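Local coordinates for protein-L-isoaspartate(D-aspartate) O-methyltransferase (Sulfolobus tokodaii, PDB 1VBF) that probably catalyses the transfer of a methyl group from S-adenosyl-L-methionine to L-isoaspartyl residues of damaged proteins, a step in their repair or degradation, at residues L66-G71 with A86-I91; G71-E76 with K133-V138; V96-N101 with K119-D124. All coordinates share one frame; numbering follows the deposited sequence.

Contact 1. Residues L66-G71 with A86-I91; sequences LDLHKG and ALIAEI
Three aliphatic side chains carry this contact: L68 from the 66-71 loop, and I88 and I91 from helix 83-91. The two helix residues are three positions apart, so both reach the same loop leucine.

L68 points at the helix. Its CG stands anti to the carbonyl carbon (chi1 -65°), and the chain then runs on extended. The branch that touches is L68 CD1: it lies 4.1 Å from I88 CG1, where the two chains cross obliquely. I91 meets L68 at about a right angle. Its two branches divide the work. CD1 rests against CB and CD1 of L68. I91 CG2, anti to the backbone N, presses on the loop backbone, 3.7 Å from L68 O and 3.7 Å from H69 CA. This is the tight part of the contact. It is apolar and buried, and the segments meet by packing alone.

Further along the loop the fit loosens. H69 and K70 set off away from the helix at CB. What remains is backbone proximity, with K70 CA 3.7 Å from I91 O. The K70 chain is extended and lies on the exposed side. The H69 ring turns back on its own loop, where ND1 makes a weak hydrogen bond of 3.4 Å to K70 O.

The loop joins helix 56-65 to strand 73-77, and D67 is where the chain leaves the helical conformation, with positive phi. L68 and I88 both also rest on V74 of that strand. I88 touches L63 of helix 56-65 as well, while I91 packs on E15 and L16 of helix 14-22. Helix 83-91 thus packs against strand 73-77, this loop and helices 56-65 and 14-22.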
loop_
_atom_site.group_PDB
_atom_site.type_symbol
_atom_site.label_atom_id
_atom_site.label_comp_id
_atom_site.label_asym_id
_atom_site.label_seq_id
_atom_site.Cartn_x
_atom_site.Cartn_y
_atom_site.Cartn_z
ATOM N N LEU B 66 -32.350 -8.998 -16.646
ATOM C CA LEU B 66 -32.320 -10.332 -17.256
ATOM C C LEU B 66 -33.374 -10.516 -18.338
ATOM O O LEU B 66 -33.309 -11.472 -19.131
ATOM C CB LEU B 66 -32.526 -11.405 -16.186
ATOM C CG LEU B 66 -31.544 -12.584 -16.028
ATOM C CD1 LEU B 66 -32.249 -13.650 -15.223
ATOM C CD2 LEU B 66 -31.091 -13.168 -17.358
ATOM N N ASP B 67 -34.355 -9.609 -18.352
ATOM C CA ASP B 67 -35.438 -9.642 -19.327
ATOM C C ASP B 67 -36.158 -10.985 -19.242
ATOM O O ASP B 67 -36.120 -11.806 -20.151
ATOM C CB ASP B 67 -34.872 -9.378 -20.733
ATOM C CG ASP B 67 -35.957 -9.330 -21.826
ATOM O OD1 ASP B 67 -37.023 -8.692 -21.619
ATOM O OD2 ASP B 67 -35.731 -9.923 -22.912
ATOM N N LEU B 68 -36.829 -11.195 -18.122
ATOM C CA LEU B 68 -37.552 -12.421 -17.894
ATOM C C LEU B 68 -39.006 -12.358 -18.360
ATOM O O LEU B 68 -39.706 -11.382 -18.094
ATOM C CB LEU B 68 -37.511 -12.737 -16.409
ATOM C CG LEU B 68 -36.143 -13.050 -15.803
ATOM C CD1 LEU B 68 -36.242 -13.084 -14.266
ATOM C CD2 LEU B 68 -35.640 -14.377 -16.374
ATOM N N HIS B 69 -39.457 -13.391 -19.072
ATOM C CA HIS B 69 -40.850 -13.466 -19.514
ATOM C C HIS B 69 -41.376 -14.909 -19.628
ATOM O O HIS B 69 -40.625 -15.871 -19.459
ATOM C CB HIS B 69 -41.076 -12.670 -20.822
ATOM C CG HIS B 69 -40.143 -13.021 -21.941
ATOM N ND1 HIS B 69 -40.214 -14.213 -22.624
ATOM C CD2 HIS B 69 -39.133 -12.317 -22.513
ATOM C CE1 HIS B 69 -39.288 -14.237 -23.575
ATOM N NE2 HIS B 69 -38.622 -13.097 -23.527
ATOM N N LYS B 70 -42.680 -15.048 -19.874
ATOM C CA LYS B 70 -43.349 -16.349 -20.004
ATOM C C LYS B 70 -42.594 -17.345 -20.854
ATOM O O LYS B 70 -41.957 -16.983 -21.834
ATOM C CB LYS B 70 -44.723 -16.207 -20.668
ATOM C CG LYS B 70 -45.668 -15.153 -20.117
ATOM C CD LYS B 70 -46.862 -14.969 -21.071
ATOM C CE LYS B 70 -47.798 -13.843 -20.618
ATOM N NZ LYS B 70 -48.915 -13.612 -21.594
ATOM N N GLY B 71 -42.705 -18.609 -20.477
ATOM C CA GLY B 71 -42.094 -19.674 -21.240
ATOM C C GLY B 71 -40.605 -19.743 -21.478
ATOM O O GLY B 71 -40.184 -20.320 -22.470
ATOM N N ALA B 86 -37.333 -18.315 -6.413
ATOM C CA ALA B 86 -38.790 -18.156 -6.400
ATOM C C ALA B 86 -39.292 -17.070 -7.390
ATOM O O ALA B 86 -40.179 -17.346 -8.195
ATOM C CB ALA B 86 -39.274 -17.832 -4.990
ATOM N N LEU B 87 -38.740 -15.851 -7.337
ATOM C CA LEU B 87 -39.156 -14.775 -8.244
ATOM C C LEU B 87 -39.049 -15.148 -9.721
ATOM O O LEU B 87 -39.876 -14.723 -10.532
ATOM C CB LEU B 87 -38.337 -13.507 -8.003
ATOM C CG LEU B 87 -38.360 -12.835 -6.619
ATOM C CD1 LEU B 87 -37.464 -11.606 -6.664
ATOM C CD2 LEU B 87 -39.786 -12.441 -6.208
ATOM N N ILE B 88 -38.040 -15.934 -10.086
ATOM C CA ILE B 88 -37.884 -16.343 -11.478
ATOM C C ILE B 88 -38.952 -17.395 -11.829
ATOM O O ILE B 88 -39.623 -17.325 -12.871
ATOM C CB ILE B 88 -36.472 -16.923 -11.715
ATOM C CG1 ILE B 88 -35.424 -15.871 -11.349
ATOM C CG2 ILE B 88 -36.298 -17.359 -13.189
ATOM C CD1 ILE B 88 -34.013 -16.369 -11.438
ATOM N N ALA B 89 -39.106 -18.368 -10.942
ATOM C CA ALA B 89 -40.084 -19.435 -11.114
ATOM C C ALA B 89 -41.487 -18.861 -11.363
ATOM O O ALA B 89 -42.268 -19.398 -12.148
ATOM C CB ALA B 89 -40.089 -20.311 -9.880
ATOM N N GLU B 90 -41.810 -17.772 -10.678
ATOM C CA GLU B 90 -43.099 -17.124 -10.862
ATOM C C GLU B 90 -43.316 -16.637 -12.300
ATOM O O GLU B 90 -44.413 -16.707 -12.824
ATOM C CB GLU B 90 -43.210 -15.926 -9.930
ATOM C CG GLU B 90 -43.228 -16.262 -8.453
ATOM C CD GLU B 90 -44.607 -16.674 -7.950
ATOM O OE1 GLU B 90 -45.619 -16.267 -8.568
ATOM O OE2 GLU B 90 -44.673 -17.388 -6.920
ATOM N N ILE B 91 -42.264 -16.172 -12.947
ATOM C CA ILE B 91 -42.399 -15.607 -14.272
ATOM C C ILE B 91 -42.204 -16.593 -15.392
ATOM O O ILE B 91 -42.957 -16.641 -16.373
ATOM C CB ILE B 91 -41.334 -14.471 -14.474
ATOM C CG1 ILE B 91 -41.472 -13.424 -13.376
ATOM C CG2 ILE B 91 -41.395 -13.890 -15.912
ATOM C CD1 ILE B 91 -40.274 -12.524 -13.278
#

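Contact 2. Residues G71-E76 with K133-V138; sequences GQKVLE and KPYDRV
Y135 lies flat across L75. Y135 CB, with CG anti to the carbonyl carbon (chi1 -64°), sits 3.8 Å from K73 O. CG, CD2 and CE2 then come under L75 CB, which stands 3.4 Å from the Y135 ring centroid, almost on the ring normal: a CH-pi contact over the face. CD2 also brushes the K73 chain. CD1 and CE1 meet L75 CD2, and CZ lies by L75 CD1. At the tip, Y135 OH is 3.8 Å from L75 CD1 and hydrogen-bonds to Y129 O. An alanine here would remove the ring over L75 and the OH bonded to Y129 O, and would probably loosen the packing around L75.

D136 grips K73 twice. D136 OD2 accepts from K73 N at 2.8 Å through the anti lone pair, and D136 N gives a bond of 2.7 Å to K73 O, nearly along the C=O axis. D136 OD2 also forms a salt bridge with K156, which probably favours its charged form. The chain turns a corner at D136. Beyond it, L75 N binds R137 O at 2.9 Å, in the carbonyl plane.

The amide of Q72 reaches the guanidinium of R137 from above, with NE2 3.3 Å from CZ. Q72 NE2 and the guanidinium N-H groups are all donors, so this is packing. Q72 OE1 takes H69 N, while R137 NH1 binds L66 O and D67.

V74 pairs with R137, and L75 with V138, as parallel bridges. Strands 73-77 and 135-140 are the neighbouring first and fourth strands of the 3-2-1-4-5 order, the Rossmann-like core of AdoMet-dependent methyltransferases.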
loop_
_atom_site.group_PDB
_atom_site.type_symbol
_atom_site.label_atom_id
_atom_site.label_comp_id
_atom_site.label_asym_id
_atom_site.label_seq_id
_atom_site.Cartn_x
_atom_site.Cartn_y
_atom_site.Cartn_z
ATOM N N GLY B 71 -42.705 -18.609 -20.477
ATOM C CA GLY B 71 -42.094 -19.674 -21.240
ATOM C C GLY B 71 -40.605 -19.743 -21.478
ATOM O O GLY B 71 -40.184 -20.320 -22.470
ATOM N N GLN B 72 -39.795 -19.162 -20.602
ATOM C CA GLN B 72 -38.358 -19.266 -20.798
ATOM C C GLN B 72 -37.814 -20.372 -19.883
ATOM O O GLN B 72 -38.478 -20.808 -18.934
ATOM C CB GLN B 72 -37.645 -17.955 -20.452
ATOM C CG GLN B 72 -38.082 -16.745 -21.233
ATOM C CD GLN B 72 -37.314 -15.485 -20.842
ATOM O OE1 GLN B 72 -37.307 -15.075 -19.675
ATOM N NE2 GLN B 72 -36.675 -14.866 -21.820
ATOM N N LYS B 73 -36.607 -20.833 -20.189
ATOM C CA LYS B 73 -35.951 -21.827 -19.364
ATOM C C LYS B 73 -34.776 -21.029 -18.838
ATOM O O LYS B 73 -33.974 -20.506 -19.619
ATOM C CB LYS B 73 -35.457 -22.998 -20.203
ATOM C CG LYS B 73 -35.194 -24.256 -19.397
ATOM C CD LYS B 73 -34.893 -25.392 -20.341
ATOM C CE LYS B 73 -34.956 -26.743 -19.662
ATOM N NZ LYS B 73 -34.914 -27.795 -20.715
ATOM N N VAL B 74 -34.675 -20.930 -17.520
ATOM C CA VAL B 74 -33.618 -20.145 -16.900
ATOM C C VAL B 74 -32.668 -20.952 -16.042
ATOM O O VAL B 74 -33.102 -21.724 -15.190
ATOM C CB VAL B 74 -34.237 -19.032 -16.014
ATOM C CG1 VAL B 74 -33.150 -18.272 -15.252
ATOM C CG2 VAL B 74 -35.086 -18.111 -16.883
ATOM N N LEU B 75 -31.372 -20.771 -16.268
ATOM C CA LEU B 75 -30.361 -21.449 -15.466
ATOM C C LEU B 75 -29.861 -20.430 -14.437
ATOM O O LEU B 75 -29.488 -19.316 -14.812
ATOM C CB LEU B 75 -29.194 -21.911 -16.344
ATOM C CG LEU B 75 -27.978 -22.419 -15.558
ATOM C CD1 LEU B 75 -28.305 -23.753 -14.927
ATOM C CD2 LEU B 75 -26.770 -22.552 -16.465
ATOM N N GLU B 76 -29.865 -20.801 -13.159
ATOM C CA GLU B 76 -29.404 -19.927 -12.077
ATOM C C GLU B 76 -28.230 -20.549 -11.317
ATOM O O GLU B 76 -28.405 -21.591 -10.679
ATOM C CB GLU B 76 -30.528 -19.677 -11.063
ATOM C CG GLU B 76 -30.061 -18.941 -9.816
ATOM C CD GLU B 76 -31.090 -18.911 -8.702
ATOM O OE1 GLU B 76 -31.371 -19.978 -8.124
ATOM O OE2 GLU B 76 -31.616 -17.820 -8.391
ATOM N N LYS B 133 -29.870 -28.409 -21.172
ATOM C CA LYS B 133 -29.058 -27.557 -22.008
ATOM C C LYS B 133 -29.496 -26.242 -22.535
ATOM O O LYS B 133 -29.038 -25.229 -22.027
ATOM C CB LYS B 133 -28.470 -28.322 -23.198
ATOM C CG LYS B 133 -27.176 -27.678 -23.681
ATOM C CD LYS B 133 -26.548 -28.430 -24.843
ATOM C CE LYS B 133 -27.139 -27.953 -26.166
ATOM N NZ LYS B 133 -26.969 -26.471 -26.388
ATOM N N PRO B 134 -30.379 -26.199 -23.540
ATOM C CA PRO B 134 -30.724 -24.855 -24.030
ATOM C C PRO B 134 -31.399 -23.943 -23.023
ATOM O O PRO B 134 -32.526 -24.209 -22.612
ATOM C CB PRO B 134 -31.605 -25.140 -25.250
ATOM C CG PRO B 134 -31.498 -26.653 -25.454
ATOM C CD PRO B 134 -31.294 -27.201 -24.084
ATOM N N TYR B 135 -30.712 -22.885 -22.591
ATOM C CA TYR B 135 -31.318 -21.958 -21.636
ATOM C C TYR B 135 -31.566 -20.627 -22.321
ATOM O O TYR B 135 -30.878 -20.267 -23.281
ATOM C CB TYR B 135 -30.428 -21.716 -20.416
ATOM C CG TYR B 135 -30.196 -22.933 -19.569
ATOM C CD1 TYR B 135 -28.993 -23.627 -19.624
ATOM C CD2 TYR B 135 -31.204 -23.438 -18.765
ATOM C CE1 TYR B 135 -28.808 -24.793 -18.900
ATOM C CE2 TYR B 135 -31.026 -24.609 -18.039
ATOM C CZ TYR B 135 -29.827 -25.278 -18.105
ATOM O OH TYR B 135 -29.659 -26.396 -17.329
ATOM N N ASP B 136 -32.563 -19.899 -21.834
ATOM C CA ASP B 136 -32.884 -18.591 -22.389
ATOM C C ASP B 136 -32.099 -17.527 -21.644
ATOM O O ASP B 136 -31.650 -16.551 -22.230
ATOM C CB ASP B 136 -34.384 -18.302 -22.251
ATOM C CG ASP B 136 -35.229 -19.133 -23.208
ATOM O OD1 ASP B 136 -35.349 -18.719 -24.389
ATOM O OD2 ASP B 136 -35.750 -20.200 -22.774
ATOM N N ARG B 137 -31.914 -17.748 -20.350
ATOM C CA ARG B 137 -31.230 -16.801 -19.499
ATOM C C ARG B 137 -30.392 -17.535 -18.465
ATOM O O ARG B 137 -30.665 -18.698 -18.134
ATOM C CB ARG B 137 -32.269 -15.956 -18.747
ATOM C CG ARG B 137 -33.350 -15.313 -19.593
ATOM C CD ARG B 137 -32.852 -14.070 -20.275
ATOM N NE ARG B 137 -33.180 -14.069 -21.692
ATOM C CZ ARG B 137 -33.926 -13.144 -22.267
ATOM N NH1 ARG B 137 -34.403 -12.169 -21.520
ATOM N NH2 ARG B 137 -34.178 -13.186 -23.571
ATOM N N VAL B 138 -29.387 -16.832 -17.940
ATOM C CA VAL B 138 -28.526 -17.349 -16.892
ATOM C C VAL B 138 -28.138 -16.211 -15.944
ATOM O O VAL B 138 -27.768 -15.124 -16.387
ATOM C CB VAL B 138 -27.240 -17.947 -17.450
ATOM C CG1 VAL B 138 -26.376 -18.393 -16.299
ATOM C CG2 VAL B 138 -27.547 -19.097 -18.376
#

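Contact 3. Residues V96-N101 with K119-D124; sequences VSVEIN and KLILGD
Four backbone hydrogen bonds join the strands 96-99 and 119-122, which run parallel with their axes 24° apart. S97 and E99 each both give and accept. S97 N binds K119 O at 2.8 Å, nearly along the C=O axis, and I121 N binds S97 O. E99 N reaches I121 O at 2.9 Å. The last bond, G123 N to E99 O, is 2.9 Å long but more bent, with the donor well above the carbonyl plane. CA-H...O contacts fill in between, such as V98 CA to I121 O.

Apolar contacts lie on the face bearing V96, V98 and I121. V98 CG1, anti to the backbone N, meets I121 CG2 at 3.9 Å, while V96 CG1 touches I121 CD1. Past the strands, I100 CD1 approaches D124 CA at 4.1 Å. On the other face, L122 CD2 leans over E99 O and I100 O.

Polar side chains bond mainly beyond the strand pair. E99 bends at chi2 (61°), so that OE1 accepts N101 N through its anti lone pair and OE2 accepts G80 N. S97 OG bonds to T79 and E76. D124 binds T126 N and L199 N.

N101 is the N-cap of helix 102-109, with OD1 bonded to M104 N. Helix 102-109 connects the two strands in a beta-alpha-beta unit, and E99 and L122 both pack on Y105. Strand 118-122 is outermost within this chain, and strand 94-99 lies between it and strand 73-77.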
loop_
_atom_site.group_PDB
_atom_site.type_symbol
_atom_site.label_atom_id
_atom_site.label_comp_id
_atom_site.label_asym_id
_atom_site.label_seq_id
_atom_site.Cartn_x
_atom_site.Cartn_y
_atom_site.Cartn_z
ATOM N N VAL B 96 -33.761 -24.160 -13.731
ATOM C CA VAL B 96 -32.774 -25.124 -13.245
ATOM C C VAL B 96 -31.817 -24.298 -12.367
ATOM O O VAL B 96 -31.237 -23.327 -12.833
ATOM C CB VAL B 96 -31.985 -25.761 -14.399
ATOM C CG1 VAL B 96 -30.823 -26.552 -13.842
ATOM C CG2 VAL B 96 -32.896 -26.673 -15.231
ATOM N N SER B 97 -31.654 -24.674 -11.106
ATOM C CA SER B 97 -30.798 -23.917 -10.207
ATOM C C SER B 97 -29.751 -24.759 -9.470
ATOM O O SER B 97 -30.089 -25.720 -8.782
ATOM C CB SER B 97 -31.658 -23.190 -9.189
ATOM O OG SER B 97 -30.869 -22.504 -8.236
ATOM N N VAL B 98 -28.487 -24.350 -9.571
ATOM C CA VAL B 98 -27.377 -25.069 -8.965
ATOM C C VAL B 98 -26.793 -24.443 -7.691
ATOM O O VAL B 98 -26.627 -23.237 -7.620
ATOM C CB VAL B 98 -26.231 -25.182 -9.991
ATOM C CG1 VAL B 98 -25.138 -26.095 -9.458
ATOM C CG2 VAL B 98 -26.787 -25.639 -11.336
ATOM N N GLU B 99 -26.463 -25.270 -6.702
ATOM C CA GLU B 99 -25.856 -24.811 -5.459
ATOM C C GLU B 99 -24.677 -25.744 -5.131
ATOM O O GLU B 99 -24.832 -26.960 -5.149
ATOM C CB GLU B 99 -26.869 -24.831 -4.325
ATOM C CG GLU B 99 -26.220 -24.593 -2.973
ATOM C CD GLU B 99 -25.528 -23.241 -2.894
ATOM O OE1 GLU B 99 -24.377 -23.180 -2.406
ATOM O OE2 GLU B 99 -26.142 -22.239 -3.319
ATOM N N ILE B 100 -23.507 -25.190 -4.822
ATOM C CA ILE B 100 -22.333 -26.015 -4.553
ATOM C C ILE B 100 -22.128 -26.389 -3.097
ATOM O O ILE B 100 -21.483 -27.394 -2.787
ATOM C CB ILE B 100 -21.035 -25.316 -5.077
ATOM C CG1 ILE B 100 -19.876 -26.302 -5.134
ATOM C CG2 ILE B 100 -20.624 -24.183 -4.160
ATOM C CD1 ILE B 100 -18.696 -25.774 -5.942
ATOM N N ASN B 101 -22.687 -25.578 -2.207
ATOM C CA ASN B 101 -22.533 -25.791 -0.775
ATOM C C ASN B 101 -23.687 -26.616 -0.269
ATOM O O ASN B 101 -24.844 -26.233 -0.406
ATOM C CB ASN B 101 -22.469 -24.438 -0.066
ATOM C CG ASN B 101 -22.363 -24.564 1.440
ATOM O OD1 ASN B 101 -23.296 -25.011 2.111
ATOM N ND2 ASN B 101 -21.229 -24.159 1.983
ATOM N N LYS B 119 -35.913 -27.056 -10.791
ATOM C CA LYS B 119 -35.041 -28.208 -10.594
ATOM C C LYS B 119 -33.806 -27.749 -9.785
ATOM O O LYS B 119 -33.016 -26.923 -10.261
ATOM C CB LYS B 119 -34.591 -28.770 -11.938
ATOM C CG LYS B 119 -33.695 -29.993 -11.821
ATOM C CD LYS B 119 -33.318 -30.504 -13.193
ATOM C CE LYS B 119 -32.614 -31.840 -13.084
ATOM N NZ LYS B 119 -33.401 -32.821 -12.274
ATOM N N LEU B 120 -33.653 -28.292 -8.578
ATOM C CA LEU B 120 -32.555 -27.963 -7.690
ATOM C C LEU B 120 -31.376 -28.960 -7.706
ATOM O O LEU B 120 -31.474 -30.067 -7.183
ATOM C CB LEU B 120 -33.084 -27.846 -6.263
ATOM C CG LEU B 120 -34.197 -26.819 -6.036
ATOM C CD1 LEU B 120 -34.855 -27.071 -4.688
ATOM C CD2 LEU B 120 -33.625 -25.391 -6.119
ATOM N N ILE B 121 -30.248 -28.527 -8.259
ATOM C CA ILE B 121 -29.032 -29.331 -8.357
ATOM C C ILE B 121 -27.986 -28.989 -7.290
ATOM O O ILE B 121 -27.765 -27.815 -6.997
ATOM C CB ILE B 121 -28.367 -29.121 -9.738
ATOM C CG1 ILE B 121 -29.153 -29.869 -10.811
ATOM C CG2 ILE B 121 -26.918 -29.582 -9.719
ATOM C CD1 ILE B 121 -30.601 -29.528 -10.873
ATOM N N LEU B 122 -27.346 -30.021 -6.726
ATOM C CA LEU B 122 -26.279 -29.850 -5.736
ATOM C C LEU B 122 -24.998 -30.164 -6.514
ATOM O O LEU B 122 -24.719 -31.315 -6.763
ATOM C CB LEU B 122 -26.415 -30.860 -4.609
ATOM C CG LEU B 122 -25.693 -30.542 -3.289
ATOM C CD1 LEU B 122 -25.258 -31.854 -2.675
ATOM C CD2 LEU B 122 -24.485 -29.600 -3.477
ATOM N N GLY B 123 -24.223 -29.156 -6.900
ATOM C CA GLY B 123 -23.031 -29.432 -7.676
ATOM C C GLY B 123 -22.210 -28.203 -8.007
ATOM O O GLY B 123 -22.429 -27.128 -7.454
ATOM N N ASP B 124 -21.258 -28.363 -8.915
ATOM C CA ASP B 124 -20.354 -27.302 -9.328
ATOM C C ASP B 124 -21.058 -26.403 -10.323
ATOM O O ASP B 124 -21.185 -26.747 -11.503
ATOM C CB ASP B 124 -19.122 -27.938 -9.973
ATOM C CG ASP B 124 -18.089 -26.923 -10.418
ATOM O OD1 ASP B 124 -18.384 -25.713 -10.510
ATOM O OD2 ASP B 124 -16.959 -27.355 -10.695
#

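Strand 73-77 ties the three contacts together. Contact 1 packs the loop leading into it against the following helix 83-91. Contact 2 pairs it with strand 135-140, and contact 3 pairs its other neighbour, strand 94-99, with strand 118-122. Contacts 1 and 2 share G71, their centres are 10 Å apart, and they touch through the R137 side chain. Contacts 2 and 3 have centres 14 Å apart and touch along neighbouring strands. Contacts 1 and 3 do not touch. Along the chain, contact 3 follows contact 1 and is nested within the loop closed by contact 2. Together they span four neighbouring strands of the sheet and one helix packed against it.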